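Long-range contacts in putative solute-binding component of ABC transporter (Clostridium phytofermentans, PDB 4YS6), which binds beta-D-glucose in the crystal and probably serves as the sugar-capturing, solute-binding component of an ABC transporter: residues S119-D124 and V133-F139; G149-K153 and V189-Y193; A221-D226 and G252-A256; Y233-L239 and Y261-P266; P315-T319 and P330-C334. All coordinates share one frame; numbering follows the deposited sequence.

Contact 1. Residues S119-D124 and V133-F139; sequences SVIAYD and VSYYATF. With BGC (beta-D-glucopyranose), chain D.
The backbone O of Asp124 takes two side-chain hydroxyls from strand 135-139. Thr138 OG1 reaches Asp124 O in the carbonyl plane, on a lone pair, at 2.7 Å, whereas Tyr136 OH comes to Asp124 O from above that plane, at 2.8 Å. The tyrosine can stretch so far because its CG stands anti to the backbone N (chi1 179°), which brings the ring edge to Ala122 O and Asp124 O; CD1 of Tyr136 also rests against CB of Ala122. The Asp124 side chain turns instead to the sugar, OD2 accepting from O2 of the glucose at 2.8 Å. Its OD1 forms a salt bridge with Arg50 and, through a water that donates to it and to Thr138 OG1, is tied to the neighbouring strand. Three donors on its carbonyl, the third Asn178, hold Asp124 in place just past the strand end. Behind it runs a regular parallel ladder: Ala122 N to Tyr135 O at 2.9 Å, Ala137 N to Ala122 O at 3.0 Å, and Asp124 N to Ala137 O at 2.7 Å. At the far end Ser134 OG accepts from Val120 N. Such pairing, with a ligand-binding residue at the C-terminal end of a parallel strand, is characteristic of the sugar cleft in periplasmic binding proteins.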
# COMPACT_ATOMS: atom_id res chain seq x y z
N SER A 119 -14.06 -3.01 20.23
CA SER A 119 -13.87 -2.08 19.11
C SER A 119 -12.85 -2.57 18.11
O SER A 119 -11.90 -3.26 18.48
CB SER A 119 -13.45 -0.71 19.63
OG SER A 119 -14.50 -0.16 20.41
N VAL A 120 -13.06 -2.21 16.84
CA VAL A 120 -12.20 -2.62 15.74
C VAL A 120 -11.68 -1.42 14.98
O VAL A 120 -12.45 -0.60 14.46
CB VAL A 120 -12.95 -3.55 14.75
CG1 VAL A 120 -12.11 -3.83 13.52
CG2 VAL A 120 -13.33 -4.84 15.47
N ILE A 121 -10.36 -1.32 14.91
CA ILE A 121 -9.72 -0.29 14.10
C ILE A 121 -9.15 -0.98 12.87
O ILE A 121 -8.35 -1.91 12.98
CB ILE A 121 -8.61 0.46 14.89
CG1 ILE A 121 -9.20 1.17 16.11
CG2 ILE A 121 -7.92 1.46 14.01
CD1 ILE A 121 -8.17 1.76 17.03
N ALA A 122 -9.59 -0.54 11.70
CA ALA A 122 -9.00 -0.99 10.44
C ALA A 122 -7.70 -0.25 10.25
O ALA A 122 -7.68 0.99 10.23
CB ALA A 122 -9.91 -0.72 9.29
N TYR A 123 -6.61 -1.00 10.13
CA TYR A 123 -5.27 -0.46 10.02
C TYR A 123 -4.82 -0.51 8.57
O TYR A 123 -4.66 -1.59 8.02
CB TYR A 123 -4.29 -1.28 10.89
CG TYR A 123 -2.90 -0.69 10.95
CD1 TYR A 123 -1.98 -0.91 9.94
CD2 TYR A 123 -2.52 0.08 12.03
CE1 TYR A 123 -0.71 -0.34 9.99
CE2 TYR A 123 -1.27 0.65 12.10
CZ TYR A 123 -0.37 0.44 11.10
OH TYR A 123 0.88 1.01 11.19
N ASP A 124 -4.62 0.69 8.00
CA ASP A 124 -4.12 0.95 6.66
C ASP A 124 -5.05 0.54 5.53
O ASP A 124 -5.28 1.35 4.61
CB ASP A 124 -2.77 0.30 6.42
CG ASP A 124 -2.11 0.85 5.18
OD1 ASP A 124 -1.44 1.91 5.26
OD2 ASP A 124 -2.35 0.28 4.10
N VAL A 133 -16.78 -2.17 12.18
CA VAL A 133 -15.57 -1.36 12.06
C VAL A 133 -15.82 0.01 12.69
O VAL A 133 -16.75 0.73 12.28
CB VAL A 133 -15.13 -1.20 10.60
CG1 VAL A 133 -13.83 -0.39 10.50
CG2 VAL A 133 -14.97 -2.58 9.92
N SER A 134 -15.01 0.37 13.69
CA SER A 134 -15.20 1.59 14.46
C SER A 134 -14.54 2.79 13.77
O SER A 134 -15.14 3.86 13.60
CB SER A 134 -14.63 1.43 15.87
OG SER A 134 -15.13 0.26 16.53
N TYR A 135 -13.27 2.58 13.43
CA TYR A 135 -12.39 3.60 12.88
C TYR A 135 -11.45 3.01 11.86
O TYR A 135 -11.23 1.80 11.81
CB TYR A 135 -11.55 4.30 13.97
CG TYR A 135 -12.41 5.03 14.98
CD1 TYR A 135 -12.91 6.30 14.73
CD2 TYR A 135 -12.73 4.43 16.18
CE1 TYR A 135 -13.73 6.93 15.64
CE2 TYR A 135 -13.53 5.06 17.10
CZ TYR A 135 -14.03 6.29 16.83
OH TYR A 135 -14.82 6.90 17.76
N TYR A 136 -10.89 3.91 11.04
CA TYR A 136 -9.95 3.56 9.97
C TYR A 136 -8.79 4.55 10.06
O TYR A 136 -9.00 5.76 10.09
CB TYR A 136 -10.65 3.64 8.62
CG TYR A 136 -9.82 3.34 7.39
CD1 TYR A 136 -8.88 2.34 7.37
CD2 TYR A 136 -10.03 4.07 6.22
CE1 TYR A 136 -8.16 2.05 6.21
CE2 TYR A 136 -9.33 3.81 5.08
CZ TYR A 136 -8.40 2.81 5.06
OH TYR A 136 -7.73 2.57 3.88
N ALA A 137 -7.57 4.02 10.08
CA ALA A 137 -6.36 4.83 10.05
C ALA A 137 -5.54 4.43 8.86
O ALA A 137 -5.22 3.26 8.69
CB ALA A 137 -5.56 4.62 11.28
N THR A 138 -5.16 5.40 8.04
CA THR A 138 -4.43 5.07 6.82
C THR A 138 -3.68 6.32 6.32
O THR A 138 -3.69 7.36 6.98
CB THR A 138 -5.41 4.53 5.76
OG1 THR A 138 -4.69 4.02 4.63
CG2 THR A 138 -6.37 5.62 5.32
N PHE A 139 -2.98 6.18 5.21
CA PHE A 139 -2.47 7.34 4.48
C PHE A 139 -3.50 7.72 3.43
O PHE A 139 -4.45 6.98 3.17
CB PHE A 139 -1.08 7.03 3.86
CG PHE A 139 -0.02 6.89 4.89
CD1 PHE A 139 0.14 5.69 5.58
CD2 PHE A 139 0.79 7.95 5.23
CE1 PHE A 139 1.08 5.56 6.58
CE2 PHE A 139 1.75 7.81 6.23
CZ PHE A 139 1.87 6.63 6.91
C2 BGC D . -0.44 -0.68 1.50
C3 BGC D . 0.83 -0.47 0.75
C4 BGC D . 1.60 -1.71 0.57
C5 BGC D . 0.77 -2.82 -0.02
C6 BGC D . 1.46 -4.17 -0.02
C1 BGC D . -1.31 -1.71 0.74
O1 BGC D . -2.42 -1.96 1.35
O2 BGC D . -1.16 0.54 1.60
O3 BGC D . 1.61 0.52 1.52
O4 BGC D . 2.71 -1.53 -0.35
O5 BGC D . -0.44 -2.94 0.79
O6 BGC D . 2.07 -4.45 1.23
O HOH W 1 -1.83 3.78 3.11

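Contact 2. Residues G149-K153 and V189-Y193; sequences GEYIK and VLKPY
Val189 CG1 packs against the bare backbone of Gly149, 3.6 Å from Gly149 C, and this apolar seam carries the contact. With no side chain on Gly149, its CA lies 5.4 Å from Val189 CA, although the axes of the short segments stay 9.7 Å apart and their directions differ by 43°. The other branch of the valine, CG2, meets Glu150 CG, the two side chains crossing nearly perpendicular. Leu190 fills the inner side: its CD2 touches both Gly149 O and, at 4.0 Å, Ile152 CG2. In the fold this joins helix 141-155 to helix 177-195, two helices on the lobe built on the four-stranded parallel sheet, with Leu190 and Tyr193 also touching Leu199 of its edge strand and Ile152 touching Ile267 of the other. Polar contacts gather at the outer end. Lys153 is extended throughout; its CD passes Val189 CG1 at 3.9 Å and its ammonium ends beside Tyr193. A weak hydrogen bond runs from Lys153 NZ to Tyr193 OH, 3.2 Å long. One water accepts from Lys153 NZ and donates to Val189 O at 2.7 Å, tying the lysine to the backbone of the second helix.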
# COMPACT_ATOMS: atom_id res chain seq x y z
N GLY A 149 0.55 9.20 -10.78
CA GLY A 149 0.07 9.64 -12.08
C GLY A 149 0.67 10.95 -12.52
O GLY A 149 1.08 11.09 -13.68
N GLU A 150 0.73 11.93 -11.61
CA GLU A 150 1.26 13.24 -11.96
C GLU A 150 2.75 13.15 -12.27
O GLU A 150 3.27 13.93 -13.07
CB GLU A 150 1.02 14.23 -10.82
CG GLU A 150 -0.43 14.65 -10.73
CD GLU A 150 -0.71 15.65 -9.63
OE1 GLU A 150 -1.73 16.37 -9.74
OE2 GLU A 150 0.06 15.70 -8.65
N TYR A 151 3.44 12.22 -11.62
CA TYR A 151 4.88 12.04 -11.89
C TYR A 151 5.09 11.60 -13.33
O TYR A 151 5.91 12.15 -14.04
CB TYR A 151 5.51 11.02 -10.92
CG TYR A 151 7.00 10.92 -11.13
CD1 TYR A 151 7.86 11.85 -10.56
CD2 TYR A 151 7.54 9.94 -11.93
CE1 TYR A 151 9.22 11.77 -10.75
CE2 TYR A 151 8.90 9.86 -12.14
CZ TYR A 151 9.74 10.78 -11.54
OH TYR A 151 11.09 10.71 -11.77
N ILE A 152 4.33 10.60 -13.76
CA ILE A 152 4.41 10.11 -15.13
C ILE A 152 3.97 11.20 -16.11
O ILE A 152 4.63 11.42 -17.12
CB ILE A 152 3.56 8.85 -15.30
CG1 ILE A 152 4.22 7.70 -14.53
CG2 ILE A 152 3.39 8.49 -16.77
CD1 ILE A 152 3.45 6.42 -14.48
N LYS A 153 2.87 11.87 -15.81
CA LYS A 153 2.39 12.96 -16.66
C LYS A 153 3.45 14.07 -16.85
O LYS A 153 3.65 14.57 -17.96
CB LYS A 153 1.11 13.56 -16.07
CG LYS A 153 0.64 14.81 -16.80
CD LYS A 153 -0.75 15.22 -16.32
CE LYS A 153 -1.16 16.56 -16.89
NZ LYS A 153 -2.58 16.91 -16.56
N VAL A 189 -5.56 10.87 -13.29
CA VAL A 189 -4.58 11.71 -13.98
C VAL A 189 -4.29 11.24 -15.40
O VAL A 189 -4.26 12.05 -16.33
CB VAL A 189 -3.25 11.75 -13.18
CG1 VAL A 189 -2.20 12.59 -13.89
CG2 VAL A 189 -3.47 12.31 -11.78
N LEU A 190 -4.12 9.93 -15.58
CA LEU A 190 -3.56 9.41 -16.82
C LEU A 190 -4.59 8.93 -17.84
O LEU A 190 -4.30 8.91 -19.03
CB LEU A 190 -2.61 8.25 -16.54
CG LEU A 190 -1.35 8.64 -15.77
CD1 LEU A 190 -0.57 7.37 -15.45
CD2 LEU A 190 -0.50 9.55 -16.57
N LYS A 191 -5.78 8.53 -17.38
CA LYS A 191 -6.72 7.88 -18.29
C LYS A 191 -7.07 8.75 -19.49
O LYS A 191 -7.21 8.24 -20.61
CB LYS A 191 -8.00 7.46 -17.56
CG LYS A 191 -8.85 6.48 -18.38
CD LYS A 191 -10.33 6.66 -18.12
CE LYS A 191 -11.17 5.79 -19.06
NZ LYS A 191 -12.10 6.61 -19.89
N PRO A 192 -7.22 10.08 -19.28
CA PRO A 192 -7.51 10.95 -20.42
C PRO A 192 -6.49 10.86 -21.56
O PRO A 192 -6.85 11.03 -22.71
CB PRO A 192 -7.49 12.34 -19.79
CG PRO A 192 -7.89 12.11 -18.38
CD PRO A 192 -7.24 10.83 -18.01
N TYR A 193 -5.24 10.59 -21.22
CA TYR A 193 -4.17 10.47 -22.20
C TYR A 193 -4.14 9.09 -22.84
O TYR A 193 -3.67 8.94 -23.95
CB TYR A 193 -2.84 10.78 -21.55
CG TYR A 193 -2.83 12.19 -21.06
CD1 TYR A 193 -2.59 13.23 -21.92
CD2 TYR A 193 -3.11 12.47 -19.73
CE1 TYR A 193 -2.62 14.55 -21.47
CE2 TYR A 193 -3.14 13.76 -19.27
CZ TYR A 193 -2.88 14.80 -20.14
OH TYR A 193 -2.92 16.09 -19.68
O HOH W 2 -4.77 14.66 -16.03

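Contact 3. Residues A221-D226 and G252-A256; sequences AQNRMD and GVTNA
Gln222 OE1 accepts a hydrogen bond from Asn255 ND2 at 3.2 Å, with an N-H...O angle of 154°. The two amides do not lie flat together: their planes are 66° apart, and the donor stands above the carbonyl plane of Gln222 while OE1 stays close to the amide plane of Asn255. Gln222 gets there by a fully extended chain, which lays CB and CG over Gly252 O and brings CD to 3.4 Å from Asn255 CB. Beside this bridge the backbones come together at Gly252, whose CA is 4.0 Å from Gln222 CA. A CA-H...O contact from Gln222 CA to Gly252 O, 3.3 Å long, marks how near the helices approach. Further along, Ala256 CB touches both Gln222 O and, at 3.6 Å, CG of the selenomethionine Met225. That side chain then bends, and its SE faces Val253 CG1 at 4.1 Å, on the side turned to Phe170 of strand 165-170. Asp226 OD1 lies near Ala256 CB, but its polar partner is Ser260. The axes of segments 221-226 and 252-256 cross at -44°, with Gly252 and Ala256 as the small residues of the second helix at the crossing. The chemistry is split by depth: the uncharged amide pair spans the partly exposed margin, while backbone and apolar carbon fill the buried side against the sheet.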
# COMPACT_ATOMS: atom_id res chain seq x y z
N ALA A 221 4.48 -10.18 -10.20
CA ALA A 221 4.74 -9.01 -11.03
C ALA A 221 5.90 -9.28 -11.99
O ALA A 221 5.82 -8.94 -13.17
CB ALA A 221 5.07 -7.82 -10.20
N GLN A 222 6.96 -9.88 -11.48
CA GLN A 222 8.11 -10.19 -12.32
C GLN A 222 7.74 -11.11 -13.48
O GLN A 222 8.14 -10.90 -14.62
CB GLN A 222 9.22 -10.80 -11.46
CG GLN A 222 10.48 -11.04 -12.22
CD GLN A 222 11.61 -11.46 -11.31
OE1 GLN A 222 11.51 -11.32 -10.09
NE2 GLN A 222 12.68 -11.96 -11.89
N ASN A 223 6.96 -12.15 -13.19
CA ASN A 223 6.56 -13.12 -14.20
C ASN A 223 5.69 -12.46 -15.28
O ASN A 223 5.85 -12.73 -16.48
CB ASN A 223 5.84 -14.30 -13.55
CG ASN A 223 6.80 -15.25 -12.84
OD1 ASN A 223 7.99 -15.29 -13.15
ND2 ASN A 223 6.27 -16.02 -11.89
N ARG A 224 4.77 -11.59 -14.87
CA ARG A 224 3.93 -10.90 -15.83
C ARG A 224 4.76 -9.90 -16.66
O ARG A 224 4.60 -9.85 -17.88
CB ARG A 224 2.77 -10.20 -15.12
CG ARG A 224 1.92 -9.31 -16.02
CD ARG A 224 0.64 -8.77 -15.36
NE ARG A 224 0.07 -7.81 -16.29
CZ ARG A 224 -0.04 -6.51 -16.07
NH1 ARG A 224 0.19 -5.98 -14.88
NH2 ARG A 224 -0.50 -5.74 -17.04
N MSE A 225 5.66 -9.15 -16.03
CA MSE A 225 6.49 -8.21 -16.79
C MSE A 225 7.40 -8.97 -17.76
O MSE A 225 7.59 -8.52 -18.90
CB MSE A 225 7.31 -7.32 -15.85
CG MSE A 225 8.16 -6.27 -16.54
SE MSE A 225 7.02 -4.78 -17.23
CE MSE A 225 7.18 -5.05 -19.10
N ASP A 226 7.92 -10.13 -17.35
CA ASP A 226 8.75 -10.90 -18.29
C ASP A 226 7.98 -11.31 -19.54
O ASP A 226 8.52 -11.26 -20.67
CB ASP A 226 9.32 -12.15 -17.61
CG ASP A 226 10.74 -12.44 -18.05
OD1 ASP A 226 11.63 -11.63 -17.70
OD2 ASP A 226 10.95 -13.44 -18.76
N GLY A 252 9.48 -6.38 -8.75
CA GLY A 252 9.29 -7.45 -9.71
C GLY A 252 9.48 -6.94 -11.12
O GLY A 252 10.13 -7.56 -11.95
N VAL A 253 8.88 -5.79 -11.39
CA VAL A 253 9.03 -5.15 -12.69
C VAL A 253 10.51 -4.86 -12.99
O VAL A 253 11.02 -5.21 -14.06
CB VAL A 253 8.19 -3.88 -12.75
CG1 VAL A 253 8.60 -2.95 -13.89
CG2 VAL A 253 6.71 -4.28 -12.90
N THR A 254 11.21 -4.21 -12.07
CA THR A 254 12.61 -3.90 -12.35
C THR A 254 13.49 -5.16 -12.43
O THR A 254 14.42 -5.20 -13.24
CB THR A 254 13.20 -2.91 -11.31
OG1 THR A 254 13.14 -3.45 -10.00
CG2 THR A 254 12.43 -1.63 -11.31
N ASN A 255 13.18 -6.21 -11.66
CA ASN A 255 13.87 -7.49 -11.83
C ASN A 255 13.73 -8.01 -13.26
O ASN A 255 14.69 -8.47 -13.85
CB ASN A 255 13.35 -8.55 -10.86
CG ASN A 255 13.79 -8.33 -9.42
OD1 ASN A 255 14.70 -7.56 -9.12
ND2 ASN A 255 13.15 -9.05 -8.52
N ALA A 256 12.52 -7.96 -13.80
CA ALA A 256 12.28 -8.44 -15.16
C ALA A 256 12.96 -7.57 -16.19
O ALA A 256 13.50 -8.08 -17.16
CB ALA A 256 10.79 -8.50 -15.45

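Contact 4. Residues Y233-L239 and Y261-P266; sequences YADGTKL and YKGEWP
Tyr261 lies across the 233-239 loop and joins it to its own turn through a single hydroxyl. Its OH accepts from Leu239 N at 2.9 Å, with an N-H...O angle of 164°, and donates to Glu264 O near the ring plane. A chi1 of 173° sends the ring toward the 233-239 loop, while its own chain folds back over one face at Gly263 N. Tyr233 O and Thr237 O come at the ring edge, and Leu239 CB approaches Tyr261 CZ at 4.0 Å. Further out, Leu239 CG meets Pro266 CB at 4.1 Å, the two side chains meeting at a slant. Leu239 CB also lies over one face of Tyr233, toward its rim; the hydroxyl of Tyr233 goes to Glu168. Both lysines reach across in opposite senses. Lys238 slants across Glu264 CB to a weak bond with Glu264 O and has a long, weak ion pair with Asp240; Lys262, bent at chi2 and chi4, brings NZ near the carbonyls of Ala234 and Asp235. A water accepts from Lys262 N and donates to Tyr233 O at 2.7 Å. Asp235 OD1 takes both N and OG1 of Thr237 from one face of the carboxylate, an Asx turn. The loops are thus joined by the chain from Leu239 N through Tyr261 OH to Glu264 O, which fixes the hydroxyl as acceptor and donor, together with the apolar packing of Leu239.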
# COMPACT_ATOMS: atom_id res chain seq x y z
N TYR A 233 7.88 -5.98 -26.23
CA TYR A 233 9.01 -5.04 -26.15
C TYR A 233 10.34 -5.76 -26.39
O TYR A 233 11.36 -5.42 -25.81
CB TYR A 233 9.01 -4.32 -24.79
CG TYR A 233 7.73 -3.56 -24.48
CD1 TYR A 233 7.52 -2.28 -24.96
CD2 TYR A 233 6.71 -4.15 -23.71
CE1 TYR A 233 6.33 -1.59 -24.69
CE2 TYR A 233 5.53 -3.47 -23.44
CZ TYR A 233 5.34 -2.18 -23.93
OH TYR A 233 4.17 -1.50 -23.66
N ALA A 234 10.30 -6.77 -27.24
CA ALA A 234 11.49 -7.58 -27.54
C ALA A 234 12.10 -7.09 -28.83
O ALA A 234 13.26 -7.35 -29.12
CB ALA A 234 11.13 -9.05 -27.64
N ASP A 235 11.27 -6.40 -29.61
CA ASP A 235 11.73 -5.69 -30.79
C ASP A 235 12.27 -4.35 -30.32
O ASP A 235 12.62 -4.18 -29.14
CB ASP A 235 10.59 -5.53 -31.81
CG ASP A 235 9.35 -4.85 -31.22
OD1 ASP A 235 9.44 -4.21 -30.15
OD2 ASP A 235 8.27 -4.95 -31.84
N GLY A 236 12.34 -3.38 -31.22
CA GLY A 236 12.92 -2.09 -30.89
C GLY A 236 12.06 -1.23 -29.98
O GLY A 236 12.49 -0.14 -29.61
N THR A 237 10.88 -1.71 -29.60
CA THR A 237 9.92 -0.85 -28.92
C THR A 237 10.44 -0.41 -27.56
O THR A 237 10.86 -1.21 -26.73
CB THR A 237 8.56 -1.54 -28.75
OG1 THR A 237 8.07 -1.94 -30.03
CG2 THR A 237 7.54 -0.58 -28.12
N LYS A 238 10.43 0.90 -27.35
CA LYS A 238 10.78 1.48 -26.07
C LYS A 238 9.56 1.42 -25.15
O LYS A 238 8.45 1.78 -25.55
CB LYS A 238 11.27 2.93 -26.23
CG LYS A 238 11.64 3.63 -24.91
CD LYS A 238 12.34 4.97 -25.14
CE LYS A 238 12.49 5.78 -23.85
NZ LYS A 238 12.30 4.99 -22.59
N LEU A 239 9.79 0.94 -23.94
CA LEU A 239 8.81 1.03 -22.88
C LEU A 239 9.09 2.33 -22.17
O LEU A 239 10.18 2.50 -21.62
CB LEU A 239 8.94 -0.18 -21.95
CG LEU A 239 8.06 -0.20 -20.73
CD1 LEU A 239 6.63 -0.06 -21.10
CD2 LEU A 239 8.28 -1.51 -19.99
N TYR A 261 14.92 -6.89 -20.70
CA TYR A 261 14.59 -5.76 -21.56
C TYR A 261 15.86 -5.07 -22.02
O TYR A 261 16.75 -4.79 -21.22
CB TYR A 261 13.69 -4.80 -20.81
CG TYR A 261 13.38 -3.50 -21.49
CD1 TYR A 261 12.55 -3.44 -22.59
CD2 TYR A 261 13.90 -2.31 -21.00
CE1 TYR A 261 12.26 -2.24 -23.20
CE2 TYR A 261 13.61 -1.12 -21.59
CZ TYR A 261 12.79 -1.08 -22.68
OH TYR A 261 12.53 0.14 -23.24
N LYS A 262 15.93 -4.77 -23.32
CA LYS A 262 17.15 -4.20 -23.89
C LYS A 262 17.04 -2.74 -24.32
O LYS A 262 17.97 -2.19 -24.88
CB LYS A 262 17.59 -5.03 -25.10
CG LYS A 262 16.51 -5.21 -26.12
CD LYS A 262 17.06 -5.28 -27.54
CE LYS A 262 15.94 -5.51 -28.54
NZ LYS A 262 14.84 -4.51 -28.40
N GLY A 263 15.91 -2.10 -24.04
CA GLY A 263 15.71 -0.72 -24.44
C GLY A 263 16.13 0.31 -23.40
O GLY A 263 16.70 -0.03 -22.35
N GLU A 264 15.85 1.58 -23.68
CA GLU A 264 16.09 2.64 -22.70
C GLU A 264 15.16 2.46 -21.52
O GLU A 264 13.98 2.17 -21.71
CB GLU A 264 15.90 4.02 -23.31
CG GLU A 264 17.01 4.44 -24.27
CD GLU A 264 18.40 4.38 -23.63
OE1 GLU A 264 18.54 4.71 -22.44
OE2 GLU A 264 19.35 3.99 -24.34
N TRP A 265 15.71 2.62 -20.32
CA TRP A 265 14.99 2.38 -19.07
C TRP A 265 13.73 3.25 -18.92
O TRP A 265 13.80 4.48 -19.14
CB TRP A 265 15.94 2.63 -17.88
CG TRP A 265 15.48 1.98 -16.63
CD1 TRP A 265 14.82 2.56 -15.60
CD2 TRP A 265 15.64 0.60 -16.29
NE1 TRP A 265 14.54 1.63 -14.64
CE2 TRP A 265 15.05 0.42 -15.03
CE3 TRP A 265 16.22 -0.50 -16.93
CZ2 TRP A 265 15.03 -0.81 -14.39
CZ3 TRP A 265 16.20 -1.72 -16.29
CH2 TRP A 265 15.61 -1.86 -15.03
N PRO A 266 12.58 2.64 -18.56
CA PRO A 266 11.35 3.40 -18.37
C PRO A 266 11.28 4.14 -17.04
O PRO A 266 12.02 3.82 -16.10
CB PRO A 266 10.26 2.31 -18.41
CG PRO A 266 10.94 1.12 -17.90
CD PRO A 266 12.36 1.20 -18.37
O HOH W 3 13.83 -5.99 -25.00

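Contact 5. Residues P315-T319 and P330-C334; sequences PVNDT and PSYLC. With NA (sodium ion), chain H.
Asn317 lies flat over one face of the Tyr332 ring, ND2 3.5 Å above its centre and the amide and ring planes 15° apart. Its amide also pairs with the backbone of strand 331-339 as a peptide group would: OD1 accepts from Leu333 N at 2.8 Å and ND2 donates to Leu333 O at 3.1 Å, the latter almost straight at 176°. With chi1 65°, CG is tucked between the backbone N and the carbonyl carbon, which turns the amide onto the strand. Tyr332 receives Pro315 as well, whose CB reaches its CD2 at 4.2 Å. Asp318 continues the pairing in a classic beta bulge, since Asn317 and Asp318 both face Ser331; Asn317 N bonds Ser331 O at 2.8 Å, Asp318 N does so weakly, and Ser331 N returns to Asp318 O. The Asp318 carboxylate lies against Leu333 CD2 and bonds Ser321. Val316 O turns outward and binds a sodium ion at 2.4 Å, three waters filling other positions. The loop after helix 294-309 is thereby laid on strand 331-339, which bonds to strand 135-139 in the larger sheet, while Pro315 and Tyr332 pack on Met304 of that helix.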
# COMPACT_ATOMS: atom_id res chain seq x y z
N PRO A 315 -8.93 10.59 17.16
CA PRO A 315 -8.67 11.58 16.11
C PRO A 315 -9.11 11.11 14.73
O PRO A 315 -8.73 10.04 14.30
CB PRO A 315 -7.14 11.75 16.15
CG PRO A 315 -6.72 11.22 17.49
CD PRO A 315 -7.70 10.15 17.83
N VAL A 316 -9.90 11.93 14.06
CA VAL A 316 -10.30 11.67 12.69
C VAL A 316 -10.21 12.97 11.91
O VAL A 316 -10.38 14.08 12.47
CB VAL A 316 -11.72 11.07 12.61
CG1 VAL A 316 -11.81 9.81 13.45
CG2 VAL A 316 -12.76 12.02 13.04
N ASN A 317 -9.92 12.86 10.62
CA ASN A 317 -9.90 14.04 9.77
C ASN A 317 -10.62 13.83 8.44
O ASN A 317 -10.59 14.69 7.57
CB ASN A 317 -8.45 14.51 9.54
CG ASN A 317 -7.60 13.52 8.78
OD1 ASN A 317 -8.08 12.50 8.27
ND2 ASN A 317 -6.31 13.83 8.69
N ASP A 318 -11.37 12.73 8.33
CA ASP A 318 -12.09 12.44 7.10
C ASP A 318 -13.22 11.47 7.42
O ASP A 318 -12.96 10.35 7.85
CB ASP A 318 -11.17 11.84 6.04
CG ASP A 318 -11.89 11.63 4.72
OD1 ASP A 318 -12.90 10.89 4.70
OD2 ASP A 318 -11.45 12.21 3.71
N THR A 319 -14.45 11.93 7.27
CA THR A 319 -15.61 11.05 7.35
C THR A 319 -16.45 11.27 6.10
O THR A 319 -17.63 11.54 6.19
CB THR A 319 -16.43 11.31 8.59
OG1 THR A 319 -17.05 12.59 8.46
CG2 THR A 319 -15.54 11.29 9.81
N PRO A 330 -15.41 6.57 10.04
CA PRO A 330 -14.61 7.74 10.42
C PRO A 330 -13.14 7.41 10.34
O PRO A 330 -12.73 6.37 10.87
CB PRO A 330 -15.02 8.02 11.85
CG PRO A 330 -16.31 7.29 12.05
CD PRO A 330 -16.33 6.14 11.10
N SER A 331 -12.40 8.25 9.63
CA SER A 331 -11.00 7.95 9.28
C SER A 331 -10.02 9.03 9.63
O SER A 331 -10.36 10.21 9.70
CB SER A 331 -10.88 7.67 7.79
OG SER A 331 -11.80 6.67 7.36
N TYR A 332 -8.78 8.61 9.85
CA TYR A 332 -7.67 9.55 9.92
C TYR A 332 -6.73 9.22 8.78
O TYR A 332 -6.24 8.10 8.70
CB TYR A 332 -6.92 9.50 11.24
CG TYR A 332 -6.00 10.67 11.38
CD1 TYR A 332 -4.75 10.67 10.78
CD2 TYR A 332 -6.40 11.80 12.05
CE1 TYR A 332 -3.91 11.78 10.87
CE2 TYR A 332 -5.57 12.91 12.15
CZ TYR A 332 -4.33 12.88 11.55
OH TYR A 332 -3.50 13.98 11.65
N LEU A 333 -6.52 10.21 7.92
CA LEU A 333 -5.64 10.07 6.76
C LEU A 333 -4.34 10.84 6.99
O LEU A 333 -4.36 12.08 7.11
CB LEU A 333 -6.32 10.61 5.51
CG LEU A 333 -7.30 9.72 4.74
CD1 LEU A 333 -8.27 8.99 5.62
CD2 LEU A 333 -8.04 10.53 3.67
N CYS A 334 -3.24 10.11 7.10
CA CYS A 334 -1.92 10.72 7.19
C CYS A 334 -1.41 11.11 5.80
O CYS A 334 -1.83 10.55 4.78
CB CYS A 334 -0.92 9.78 7.86
SG CYS A 334 -1.36 9.13 9.52
NA NA H . -10.41 15.65 14.23
O HOH W 4 -11.11 14.18 15.80
O HOH W 5 -8.98 17.25 12.53
O HOH W 6 -8.19 15.35 14.75

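In the fold
Contacts 1 and 5 share the larger sheet: strand 135-139 pairs with 119-123 in one and touches strand 331-339 of the other, Thr138 O meeting Cys334 N at 2.8 Å. Contact 1 is buried and ends at the sugar; contact 5 is partly buried and carries a sodium ion on its outer side. Contacts 2, 3 and 4 belong to the other lobe. Contact 3 is the buried helix pair and contact 2 a partly buried one; both meet at a glycine, but the segments of contact 3 lie closer and are bridged by amides, those of contact 2 by lysine and tyrosine. Contact 4, joining the loops after the helices of contact 3, is partly buried with several exposed residues, and mixes a tyrosine hydroxyl, carbonyls and a buried leucine.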